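Local coordinates for peptidase M16 inactive domain family protein (Pseudomonas fluorescens, PDB 3GWB) that is of uncertain function but belongs to the M16 peptidase family, and probably lacks the zinc-dependent peptidase activity of its catalytic members, at residues A[62-68]-A[122-128]. Coordinates in Å, arbitrary orientation, origin at the centre of the assembly. Numbering follows the deposited sequence.
Sequences MLNEGVA and PTFPADS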
HETATM    1  N   MSE A  62       4.799  17.017   4.025  1.00  9.77           N
HETATM    2  CA  MSE A  62       5.505  17.552   5.191  1.00 12.16           C
HETATM    3  C   MSE A  62       4.620  18.003   6.358  1.00 13.68           C
HETATM    4  O   MSE A  62       5.131  18.326   7.432  1.00 14.50           O
HETATM    5  CB  MSE A  62       6.395  18.720   4.752  1.00 10.91           C
HETATM    6  CG  MSE A  62       7.581  18.334   3.849  1.00 13.68           C
HETATM    7 SE   MSE A  62       8.964  17.637   4.776  1.00 13.40          SE
HETATM    8  CE  MSE A  62       9.431  19.093   5.755  1.00 15.70           C
ATOM      9  N   LEU A  63       3.304  18.014   6.162  1.00 12.95           N
ATOM     10  CA  LEU A  63       2.383  18.459   7.205  1.00 13.26           C
ATOM     11  C   LEU A  63       2.598  17.787   8.552  1.00 12.88           C
ATOM     12  O   LEU A  63       2.798  18.463   9.562  1.00 13.07           O
ATOM     13  CB  LEU A  63       0.930  18.247   6.764  1.00 12.28           C
ATOM     14  CG  LEU A  63       0.474  18.969   5.488  1.00 12.53           C
ATOM     15  CD1 LEU A  63      -0.982  18.634   5.209  1.00  9.51           C
ATOM     16  CD2 LEU A  63       0.645  20.477   5.644  1.00 12.41           C
ATOM     17  N   ASN A  64       2.565  16.459   8.572  1.00 10.32           N
ATOM     18  CA  ASN A  64       2.730  15.734   9.829  1.00 11.85           C
ATOM     19  C   ASN A  64       4.168  15.356  10.160  1.00 10.59           C
ATOM     20  O   ASN A  64       4.400  14.424  10.932  1.00  7.99           O
ATOM     21  CB  ASN A  64       1.857  14.477   9.831  1.00 11.85           C
ATOM     22  CG  ASN A  64       2.419  13.382   8.961  1.00 12.23           C
ATOM     23  OD1 ASN A  64       3.090  13.650   7.966  1.00 13.30           O
ATOM     24  ND2 ASN A  64       2.137  12.136   9.322  1.00 12.78           N
ATOM     25  N   GLU A  65       5.127  16.070   9.575  1.00 11.54           N
ATOM     26  CA  GLU A  65       6.540  15.818   9.840  1.00 12.96           C
ATOM     27  C   GLU A  65       7.015  16.621  11.044  1.00 14.26           C
ATOM     28  O   GLU A  65       8.137  16.428  11.514  1.00 14.29           O
ATOM     29  CB  GLU A  65       7.405  16.189   8.630  1.00 13.35           C
ATOM     30  CG  GLU A  65       7.343  15.197   7.491  1.00 16.33           C
ATOM     31  CD  GLU A  65       7.803  13.802   7.894  1.00 19.89           C
ATOM     32  OE1 GLU A  65       8.812  13.680   8.627  1.00 21.24           O
ATOM     33  OE2 GLU A  65       7.161  12.822   7.463  1.00 20.82           O
ATOM     34  N   GLY A  66       6.170  17.530  11.533  1.00 12.21           N
ATOM     35  CA  GLY A  66       6.552  18.325  12.684  1.00 11.31           C
ATOM     36  C   GLY A  66       5.713  19.558  12.969  1.00 11.70           C
ATOM     37  O   GLY A  66       5.198  20.209  12.059  1.00 10.50           O
ATOM     38  N   VAL A  67       5.563  19.860  14.254  1.00 12.23           N
ATOM     39  CA  VAL A  67       4.840  21.045  14.705  1.00 12.96           C
ATOM     40  C   VAL A  67       5.677  21.589  15.855  1.00 15.58           C
ATOM     41  O   VAL A  67       6.654  20.956  16.258  1.00 13.15           O
ATOM     42  CB  VAL A  67       3.412  20.716  15.204  1.00 12.67           C
ATOM     43  CG1 VAL A  67       2.600  20.084  14.071  1.00  9.98           C
ATOM     44  CG2 VAL A  67       3.470  19.797  16.405  1.00  9.80           C
ATOM     45  N   ALA A  68       5.309  22.756  16.374  1.00 16.08           N
ATOM     46  CA  ALA A  68       6.046  23.370  17.474  1.00 17.63           C
ATOM     47  C   ALA A  68       6.360  22.384  18.601  1.00 16.44           C
ATOM     48  O   ALA A  68       5.454  21.845  19.240  1.00 16.47           O
ATOM     49  CB  ALA A  68       5.257  24.560  18.030  1.00 16.54           C
ATOM     50  N   PRO A 122       2.283  23.674  10.443  1.00 11.49           N
ATOM     51  CA  PRO A 122       3.415  22.754  10.291  1.00 13.59           C
ATOM     52  C   PRO A 122       4.732  23.539  10.379  1.00 13.40           C
ATOM     53  O   PRO A 122       4.786  24.713   9.995  1.00 11.03           O
ATOM     54  CB  PRO A 122       3.182  22.163   8.905  1.00 13.97           C
ATOM     55  CG  PRO A 122       2.552  23.316   8.169  1.00 13.60           C
ATOM     56  CD  PRO A 122       1.550  23.829   9.175  1.00 12.67           C
ATOM     57  N   THR A 123       5.784  22.897  10.886  1.00 13.06           N
ATOM     58  CA  THR A 123       7.085  23.556  11.023  1.00 16.02           C
ATOM     59  C   THR A 123       8.097  23.218   9.927  1.00 17.20           C
ATOM     60  O   THR A 123       9.160  23.840   9.852  1.00 18.38           O
ATOM     61  CB  THR A 123       7.734  23.226  12.376  1.00 14.23           C
ATOM     62  OG1 THR A 123       7.815  21.802  12.526  1.00 15.99           O
ATOM     63  CG2 THR A 123       6.920  23.821  13.513  1.00 16.43           C
ATOM     64  N   PHE A 124       7.768  22.237   9.090  1.00 16.47           N
ATOM     65  CA  PHE A 124       8.641  21.810   7.998  1.00 16.06           C
ATOM     66  C   PHE A 124      10.091  21.652   8.460  1.00 16.77           C
ATOM     67  O   PHE A 124      10.955  22.459   8.109  1.00 16.89           O
ATOM     68  CB  PHE A 124       8.584  22.821   6.846  1.00 17.25           C
ATOM     69  CG  PHE A 124       7.192  23.098   6.347  1.00 19.64           C
ATOM     70  CD1 PHE A 124       6.479  22.127   5.649  1.00 21.17           C
ATOM     71  CD2 PHE A 124       6.593  24.334   6.579  1.00 19.76           C
ATOM     72  CE1 PHE A 124       5.183  22.382   5.194  1.00 21.25           C
ATOM     73  CE2 PHE A 124       5.300  24.598   6.129  1.00 20.13           C
ATOM     74  CZ  PHE A 124       4.595  23.622   5.432  1.00 19.45           C
ATOM     75  N   PRO A 125      10.376  20.606   9.252  1.00 16.26           N
ATOM     76  CA  PRO A 125      11.736  20.363   9.749  1.00 17.67           C
ATOM     77  C   PRO A 125      12.714  20.090   8.609  1.00 18.59           C
ATOM     78  O   PRO A 125      12.407  19.344   7.676  1.00 15.92           O
ATOM     79  CB  PRO A 125      11.566  19.145  10.657  1.00 15.81           C
ATOM     80  CG  PRO A 125      10.139  19.235  11.094  1.00 17.61           C
ATOM     81  CD  PRO A 125       9.430  19.640   9.830  1.00 14.76           C
ATOM     82  N   ALA A 126      13.896  20.690   8.703  1.00 18.78           N
ATOM     83  CA  ALA A 126      14.927  20.548   7.686  1.00 18.64           C
ATOM     84  C   ALA A 126      15.347  19.105   7.428  1.00 19.24           C
ATOM     85  O   ALA A 126      15.576  18.717   6.283  1.00 17.93           O
ATOM     86  CB  ALA A 126      16.142  21.390   8.073  1.00 18.56           C
ATOM     87  N   ASP A 127      15.438  18.306   8.484  1.00 20.24           N
ATOM     88  CA  ASP A 127      15.854  16.919   8.331  1.00 21.66           C
ATOM     89  C   ASP A 127      14.778  16.054   7.672  1.00 20.01           C
ATOM     90  O   ASP A 127      15.083  15.019   7.078  1.00 19.47           O
ATOM     91  CB  ASP A 127      16.247  16.341   9.691  1.00 25.52           C
ATOM     92  CG  ASP A 127      15.064  16.200  10.633  1.00 31.03           C
ATOM     93  OD1 ASP A 127      14.236  17.134  10.710  1.00 34.49           O
ATOM     94  OD2 ASP A 127      14.972  15.154  11.308  1.00 33.33           O
ATOM     95  N   SER A 128      13.522  16.477   7.772  1.00 17.44           N
ATOM     96  CA  SER A 128      12.429  15.733   7.155  1.00 16.54           C
ATOM     97  C   SER A 128      12.390  16.043   5.665  1.00 15.60           C
ATOM     98  O   SER A 128      12.174  15.153   4.850  1.00 14.58           O
ATOM     99  CB  SER A 128      11.083  16.107   7.790  1.00 18.55           C
ATOM    100  OG  SER A 128      10.996  15.635   9.122  1.00 19.14           O
TER
HETATM  101  O   HOH W   1       5.934  20.001   9.244  1.00 15.93           O
HETATM  102  O   HOH W   2      10.549  15.505  12.183  1.00 25.43           O
HETATM  103  O   HOH W   3       9.103  20.370  14.658  1.00 25.83           O
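Segments 62-68 and 122-128 cross obliquely without regular strand pairing; their CA atoms approach at Val-67 and Pro-122 (4.9 Å), Met-62 and Phe-124 (6.0 Å), and Glu-65 and Ser-128 (6.5 Å). A single direct backbone hydrogen bond joins them, Thr-123 N to Gly-66 O (3.0 Å, 167°), and Pro-122 CA adds a CA-H...O contact to Gly-66 O at 3.6 Å. Water 1 extends the link, donating to Met-62 O (2.6 Å) and Gly-66 O (2.9 Å) and accepting from Phe-124 N (2.9 Å). At Gly-66, phi/psi of 165/146 would jam a CB against the preceding carbonyl, and it would clash with Pro-125 CG. In the N-terminal alpha/beta half of this M16-type fold, where helices pack on a six-stranded mixed sheet, the turn after helix 55-62 meets the loop joining helix 105-120 to helix 126-143, whose N-cap is Pro-125. Selenomethionine Met-62 sets CB against the ring edge of Phe-124 (3.5 Å to CD1) and CE near Pro-125 CD (4.1 Å), while Leu-63 CD2 reaches Pro-122 CG at 4.3 Å. His-188 of helix 181-191 touches both Leu-63 and Pro-122. Ser-128 OG donates to Glu-65 OE1 (3.0 Å), whose carboxylate salt-bridges Arg-131 through OE2.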